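Local coordinates for protein diaminopimelate decarboxylase (PDB 4XG1) that probably catalyses the pyridoxal 5'-phosphate-dependent decarboxylation of meso-diaminopimelate to L-lysine, the last step of lysine biosynthesis, at residues I212-D216 and A259-M264. Numbering follows the deposited sequence.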
ATOM      1  N   ILE B 212     -16.525 -10.359 -24.940  1.00 17.35           N
ATOM      2  CA  ILE B 212     -17.644 -10.757 -25.780  1.00 18.30           C
ATOM      3  C   ILE B 212     -18.358 -11.923 -25.167  1.00 17.64           C
ATOM      4  O   ILE B 212     -19.578 -11.948 -25.012  1.00 17.13           O
ATOM      5  CB  ILE B 212     -17.157 -11.169 -27.170  1.00 18.94           C
ATOM      6  CG1 ILE B 212     -16.430 -10.022 -27.870  1.00 18.54           C
ATOM      7  CG2 ILE B 212     -18.341 -11.580 -28.012  1.00 20.30           C
ATOM      8  CD1 ILE B 212     -17.228  -8.741 -28.009  1.00 18.80           C
ATOM      9  N   GLU B 213     -17.585 -12.932 -24.823  1.00 17.93           N
ATOM     10  CA  GLU B 213     -18.177 -14.080 -24.157  1.00 18.47           C
ATOM     11  C   GLU B 213     -19.057 -13.664 -23.002  1.00 17.74           C
ATOM     12  O   GLU B 213     -20.156 -14.168 -22.844  1.00 19.74           O
ATOM     13  CB  GLU B 213     -17.113 -15.064 -23.713  1.00 20.13           C
ATOM     14  CG  GLU B 213     -17.764 -16.390 -23.335  1.00 21.77           C
ATOM     15  CD  GLU B 213     -16.838 -17.596 -23.320  1.00 24.05           C
ATOM     16  OE1 GLU B 213     -15.634 -17.512 -23.708  1.00 28.99           O
ATOM     17  OE2 GLU B 213     -17.337 -18.665 -22.933  1.00 25.03           O
ATOM     18  N   ALA B 214     -18.581 -12.728 -22.204  1.00 17.40           N
ATOM     19  CA  ALA B 214     -19.331 -12.221 -21.061  1.00 18.68           C
ATOM     20  C   ALA B 214     -20.600 -11.477 -21.475  1.00 19.31           C
ATOM     21  O   ALA B 214     -21.681 -11.670 -20.893  1.00 17.81           O
ATOM     22  CB  ALA B 214     -18.445 -11.293 -20.238  1.00 18.73           C
ATOM     23  N   LEU B 215     -20.453 -10.618 -22.474  1.00 19.77           N
ATOM     24  CA  LEU B 215     -21.603  -9.934 -23.020  1.00 21.28           C
ATOM     25  C   LEU B 215     -22.731 -10.895 -23.453  1.00 23.36           C
ATOM     26  O   LEU B 215     -23.880 -10.831 -22.937  1.00 23.39           O
ATOM     27  CB  LEU B 215     -21.163  -9.066 -24.193  1.00 21.70           C
ATOM     28  CG  LEU B 215     -22.248  -8.373 -25.000  1.00 20.83           C
ATOM     29  CD1 LEU B 215     -23.180  -7.643 -24.060  1.00 22.16           C
ATOM     30  CD2 LEU B 215     -21.606  -7.438 -25.969  1.00 21.20           C
ATOM     31  N   ASP B 216     -22.392 -11.813 -24.362  1.00 24.75           N
ATOM     32  CA  ASP B 216     -23.339 -12.850 -24.813  1.00 25.01           C
ATOM     33  C   ASP B 216     -24.158 -13.404 -23.664  1.00 25.12           C
ATOM     34  O   ASP B 216     -25.378 -13.404 -23.717  1.00 31.49           O
ATOM     35  CB  ASP B 216     -22.593 -13.974 -25.535  1.00 26.06           C
ATOM     36  CG  ASP B 216     -22.033 -13.534 -26.907  1.00 27.68           C
ATOM     37  OD1 ASP B 216     -22.396 -12.423 -27.373  1.00 29.36           O
ATOM     38  OD2 ASP B 216     -21.223 -14.280 -27.514  1.00 27.69           O
ATOM     39  N   ALA B 259     -16.078  -4.099 -31.416  1.00 28.77           N
ATOM     40  CA  ALA B 259     -16.530  -5.480 -31.230  1.00 27.83           C
ATOM     41  C   ALA B 259     -17.778  -5.544 -30.328  1.00 26.55           C
ATOM     42  O   ALA B 259     -18.770  -6.257 -30.625  1.00 30.64           O
ATOM     43  CB  ALA B 259     -15.414  -6.324 -30.664  1.00 27.31           C
ATOM     44  N   ILE B 260     -17.761  -4.788 -29.247  1.00 23.18           N
ATOM     45  CA  ILE B 260     -18.881  -4.836 -28.319  1.00 24.75           C
ATOM     46  C   ILE B 260     -20.132  -4.251 -28.951  1.00 24.05           C
ATOM     47  O   ILE B 260     -21.269  -4.722 -28.681  1.00 22.42           O
ATOM     48  CB  ILE B 260     -18.524  -4.137 -26.983  1.00 24.48           C
ATOM     49  CG1 ILE B 260     -17.614  -5.036 -26.156  1.00 24.51           C
ATOM     50  CG2 ILE B 260     -19.769  -3.833 -26.151  1.00 25.60           C
ATOM     51  CD1 ILE B 260     -16.903  -4.338 -25.019  1.00 25.88           C
ATOM     52  N   ILE B 261     -19.932  -3.212 -29.753  1.00 25.83           N
ATOM     53  CA  ILE B 261     -21.048  -2.498 -30.372  1.00 30.15           C
ATOM     54  C   ILE B 261     -21.640  -3.340 -31.494  1.00 28.87           C
ATOM     55  O   ILE B 261     -22.858  -3.571 -31.501  1.00 24.79           O
ATOM     56  CB  ILE B 261     -20.580  -1.158 -30.949  1.00 32.68           C
ATOM     57  CG1 ILE B 261     -19.986  -0.364 -29.802  1.00 32.33           C
ATOM     58  CG2 ILE B 261     -21.712  -0.453 -31.714  1.00 31.90           C
ATOM     59  CD1 ILE B 261     -20.869   0.731 -29.281  1.00 32.07           C
ATOM     60  N   ASN B 262     -20.768  -3.838 -32.376  1.00 28.36           N
ATOM     61  CA  ASN B 262     -21.162  -4.796 -33.412  1.00 29.17           C
ATOM     62  C   ASN B 262     -22.041  -5.873 -32.760  1.00 34.29           C
ATOM     63  O   ASN B 262     -23.200  -6.081 -33.188  1.00 36.59           O
ATOM     64  CB  ASN B 262     -19.962  -5.425 -34.136  1.00 25.89           C
ATOM     65  CG  ASN B 262     -19.138  -4.410 -34.934  1.00 25.26           C
ATOM     66  OD1 ASN B 262     -19.597  -3.309 -35.212  1.00 24.64           O
ATOM     67  ND2 ASN B 262     -17.914  -4.787 -35.311  1.00 25.09           N
ATOM     68  N   ARG B 263     -21.562  -6.489 -31.674  1.00 35.29           N
ATOM     69  CA  ARG B 263     -22.409  -7.518 -30.953  1.00 34.39           C
ATOM     70  C   ARG B 263     -23.770  -7.029 -30.463  1.00 35.29           C
ATOM     71  O   ARG B 263     -24.660  -7.832 -30.131  1.00 41.63           O
ATOM     72  CB  ARG B 263     -21.689  -8.174 -29.746  1.00 32.96           C
ATOM     73  CG  ARG B 263     -21.074  -9.537 -29.977  1.00 31.29           C
ATOM     74  CD  ARG B 263     -22.007 -10.587 -30.588  1.00 30.96           C
ATOM     75  NE  ARG B 263     -23.056 -11.069 -29.690  1.00 30.73           N
ATOM     76  CZ  ARG B 263     -24.383 -11.054 -29.885  1.00 33.18           C
ATOM     77  NH1 ARG B 263     -24.937 -10.566 -30.990  1.00 34.52           N
ATOM     78  NH2 ARG B 263     -25.190 -11.556 -28.939  1.00 34.39           N
ATOM     79  N   MET B 264     -23.925  -5.719 -30.353  1.00 39.71           N
ATOM     80  CA  MET B 264     -25.206  -5.096 -29.941  1.00 40.92           C
ATOM     81  C   MET B 264     -26.174  -4.976 -31.105  1.00 43.75           C
ATOM     82  O   MET B 264     -27.318  -4.511 -30.923  1.00 41.66           O
ATOM     83  CB  MET B 264     -24.991  -3.690 -29.400  1.00 40.30           C
ATOM     84  CG  MET B 264     -24.348  -3.629 -28.043  1.00 40.03           C
ATOM     85  SD  MET B 264     -25.007  -4.826 -26.845  1.00 36.50           S
ATOM     86  CE  MET B 264     -26.402  -4.042 -26.070  1.00 33.18           C
TER
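Arg263, Leu215 and Ile212 give up the most surface where helix 209-227 packs beside the end of helix 253-262 and the residues that follow it. The nearest CA atoms across the two segments are those of Ile212 and Ile260, 6.6 Å apart. Leu215 points toward the other segment and fills the buried side of the contact. Its CD2 lies 3.8 Å from Arg263 CB and 4.1 Å from Ile260 CG2. Its CD1 lies 4.4 Å from Met264 SD. Ile212, one turn earlier, leaves its backbone sideways, but its end bends in. Ile212 CD1 sits 4.0 Å from Ala259 CB and 4.2 Å from Ile260 CG1, and Ile212 CG2 touches Arg263 CG at 3.9 Å. The aliphatic part of Arg263 thus touches both apolar side chains. Its guanidinium then reaches Asp216 in a salt bridge. The bond from Arg263 NE to Asp216 OD1 is 2.8 Å and nearly straight, at 169°. A second, weak bond runs from Arg263 NH2 to the same OD1 at 3.3 Å. The charged pair borders the apolar contact. On the inner side, Ile260 packs on Leu271 and Phe273 of strand 270-273 and on Leu237 in a loop. Met264 also touches Leu271. This is side-by-side packing of neighbouring outer helices around the parallel strands of a TIM barrel, here the pyridoxal-binding domain of a class-II decarboxylase.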